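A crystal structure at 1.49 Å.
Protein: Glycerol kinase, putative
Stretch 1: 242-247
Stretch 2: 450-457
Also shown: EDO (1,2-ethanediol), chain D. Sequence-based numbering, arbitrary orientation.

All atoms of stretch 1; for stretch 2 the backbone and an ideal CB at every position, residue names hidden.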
# COMPACT_ATOMS: atom_id res chain seq x y z
N ILE C 242 8.05 -7.69 -45.29
CA ILE C 242 7.23 -7.37 -44.16
C ILE C 242 5.85 -7.13 -44.80
O ILE C 242 5.66 -6.20 -45.62
CB ILE C 242 7.71 -6.08 -43.42
CG1 ILE C 242 9.12 -6.30 -42.85
CG2 ILE C 242 6.70 -5.72 -42.31
CD1 ILE C 242 9.83 -4.98 -42.38
N THR C 243 4.92 -8.01 -44.45
CA THR C 243 3.66 -8.07 -45.17
C THR C 243 2.40 -7.93 -44.32
O THR C 243 1.26 -7.95 -44.84
CB THR C 243 3.58 -9.39 -45.97
OG1 THR C 243 3.64 -10.50 -45.05
CG2 THR C 243 4.75 -9.49 -46.93
N GLY C 244 2.56 -7.80 -43.01
CA GLY C 244 1.44 -7.47 -42.18
C GLY C 244 1.84 -6.61 -41.03
O GLY C 244 2.93 -6.72 -40.53
N CYS C 245 0.96 -5.69 -40.65
CA CYS C 245 1.18 -4.78 -39.56
C CYS C 245 -0.08 -4.32 -38.96
O CYS C 245 -0.99 -3.91 -39.66
CB CYS C 245 1.89 -3.58 -40.11
SG CYS C 245 2.50 -2.35 -38.86
N ILE C 246 -0.17 -4.39 -37.64
CA ILE C 246 -1.41 -4.09 -36.90
C ILE C 246 -1.05 -3.76 -35.44
O ILE C 246 -0.09 -4.35 -34.91
CB ILE C 246 -2.42 -5.28 -37.03
CG1 ILE C 246 -3.76 -4.92 -36.47
CG2 ILE C 246 -1.78 -6.56 -36.38
CD1 ILE C 246 -4.95 -5.80 -36.99
N GLY C 247 -1.83 -2.88 -34.79
CA GLY C 247 -1.74 -2.63 -33.38
C GLY C 247 -2.06 -3.92 -32.56
O GLY C 247 -2.83 -4.77 -32.99
N UNK C 450 -1.15 -14.26 -39.09
CA UNK C 450 -2.30 -14.41 -40.00
C UNK C 450 -2.27 -13.33 -41.12
O UNK C 450 -2.41 -13.67 -42.33
CB UNK C 450 -3.61 -14.32 -39.21
N UNK C 451 -2.11 -12.08 -40.71
CA UNK C 451 -2.16 -11.04 -41.69
C UNK C 451 -0.97 -11.19 -42.68
O UNK C 451 -1.16 -11.07 -43.88
CB UNK C 451 -2.15 -9.67 -41.00
N UNK C 452 0.24 -11.44 -42.17
CA UNK C 452 1.42 -11.53 -42.99
C UNK C 452 1.27 -12.70 -44.03
O UNK C 452 1.51 -12.55 -45.24
CB UNK C 452 2.65 -11.73 -42.10
N UNK C 453 0.85 -13.86 -43.52
CA UNK C 453 0.59 -15.00 -44.37
C UNK C 453 -0.44 -14.82 -45.42
O UNK C 453 -0.31 -15.27 -46.55
CB UNK C 453 0.18 -16.19 -43.50
N UNK C 454 -1.53 -14.21 -45.06
CA UNK C 454 -2.62 -13.93 -46.02
C UNK C 454 -2.10 -13.03 -47.15
O UNK C 454 -2.39 -13.28 -48.32
CB UNK C 454 -3.81 -13.27 -45.32
N UNK C 455 -1.22 -12.09 -46.80
CA UNK C 455 -0.72 -11.11 -47.79
C UNK C 455 0.15 -11.84 -48.85
O UNK C 455 0.13 -11.45 -50.07
CB UNK C 455 0.09 -10.01 -47.10
N UNK C 456 0.89 -12.88 -48.47
CA UNK C 456 1.69 -13.63 -49.44
C UNK C 456 1.06 -14.99 -49.90
O UNK C 456 1.75 -15.82 -50.52
CB UNK C 456 3.07 -13.89 -48.83
N UNK C 457 -0.23 -15.14 -49.63
CA UNK C 457 -1.07 -16.25 -50.08
C UNK C 457 -0.62 -17.62 -49.56
O UNK C 457 -0.69 -18.66 -50.28
CB UNK C 457 -1.10 -16.28 -51.61
C1 EDO D . -5.74 -11.07 -47.17
O1 EDO D . -7.02 -11.48 -47.68
C2 EDO D . -5.39 -9.74 -47.75
O2 EDO D . -4.29 -9.91 -48.67

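The backbone of stretch 2 is helical from 450 to 455 and packs across the strand of stretch 1, the two axes approaching to 5.9 Å with their directions 144° apart. Gly-244 marks the closest passage, its CA lying 4.1 Å from the CA of position 452.

Position 450 has helical angles, and its ideal CB finds nothing of stretch 1 within 5.5 Å. This contact therefore sets no preference, and many residues would serve. The deposited residue is Val-450, which makes no contact with the strand.

At position 451 the CA-to-CB bond points toward the strand. The ideal CB stands 4.4 Å from Gly-244 CA, where the strand has no side chain, and farther along the strand lies the apolar side chain of Ile-246. A flexible aliphatic chain of moderate length, leucine, methionine or perhaps isoleucine, would suit. The residue is Leu-451. With chi1 m and chi2 t it carries CD1 to 3.4 Å from Ile-246 CG2, a close apolar contact.

Position 452 lies over Gly-244, with its CB directed sideways. The ideal CB is 3.3 Å from Thr-243 OG1 and 4.0 Å from Gly-244 N, so a small residue such as alanine, glycine or serine fits most simply. The strand must be small here too: a CB on Gly-244 would fall 2.8 Å from the N of 452, a clash. The residue is Ala-452. Its methyl group packs beside the threonine, while its backbone O accepts a hydrogen bond from Thr-243 OG1 at 3.0 Å. Because the acceptor belongs to the main chain, this bond does not itself specify the side chain.

At position 453 a CB would point away from the strand, and stretch 1 exerts no choice. The residue is Gly-453, which keeps helical angles.

Position 454 directs its CB sideways, out of reach of the strand but near the ethanediol, so either an apolar or a polar chain could be accommodated. It is Leu-454, whose CB lies 3.5 Å from EDO C1; the end of the side chain leads away from the strand.

Position 455 points its CB toward the strand, tightly, at 3.3 Å from Thr-243 O. A chain that starts close but can turn outward is suitable: glutamate, glutamine, lysine or methionine. In Glu-455 the CG passes 3.6 Å from Thr-243 CB, and the chain end then leads away. There OE1 accepts a weak hydrogen bond from EDO O2 at 3.3 Å, the diol probably coming from the crystallisation liquor.

Position 456 is the first to leave helical angles. Its ideal CB is 5.1 Å from Thr-243 CG2, leaving room for a modest aliphatic group; valine, isoleucine or leucine is plausible. Val-456 takes the m rotamer and brings CG1 to 3.7 Å from the threonine methyl CG2.

Position 457 has phi/psi of 63/39°, a left-handed conformation that favours glycine or asparagine but admits others. Lys-457 occupies it, beyond reach of the strand.

Stretch 2 450-457: VLAGLEVK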
# COMPACT_ATOMS: atom_id res chain seq x y z
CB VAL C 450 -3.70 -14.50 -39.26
CG1 VAL C 450 -4.91 -14.35 -40.26
CG2 VAL C 450 -3.75 -15.80 -38.38
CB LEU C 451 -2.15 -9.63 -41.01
CG LEU C 451 -3.31 -9.17 -40.18
CD1 LEU C 451 -2.79 -7.94 -39.33
CD2 LEU C 451 -4.47 -8.87 -41.05
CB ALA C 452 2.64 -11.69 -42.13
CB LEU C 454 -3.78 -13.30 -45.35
CG LEU C 454 -4.71 -14.29 -44.58
CD1 LEU C 454 -5.75 -13.49 -43.74
CD2 LEU C 454 -5.40 -15.42 -45.43
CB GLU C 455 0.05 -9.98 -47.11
CG GLU C 455 0.68 -9.05 -48.13
CD GLU C 455 -0.19 -8.17 -48.98
OE1 GLU C 455 -1.46 -8.15 -48.78
OE2 GLU C 455 0.40 -7.39 -49.85
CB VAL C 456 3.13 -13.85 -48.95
CG1 VAL C 456 3.91 -12.51 -48.81
CG2 VAL C 456 3.20 -14.63 -47.63
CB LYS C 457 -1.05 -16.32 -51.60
CG LYS C 457 -1.16 -15.00 -52.40
CD LYS C 457 -2.40 -14.38 -52.14
CE LYS C 457 -2.69 -13.22 -53.21
NZ LYS C 457 -3.76 -12.37 -52.64
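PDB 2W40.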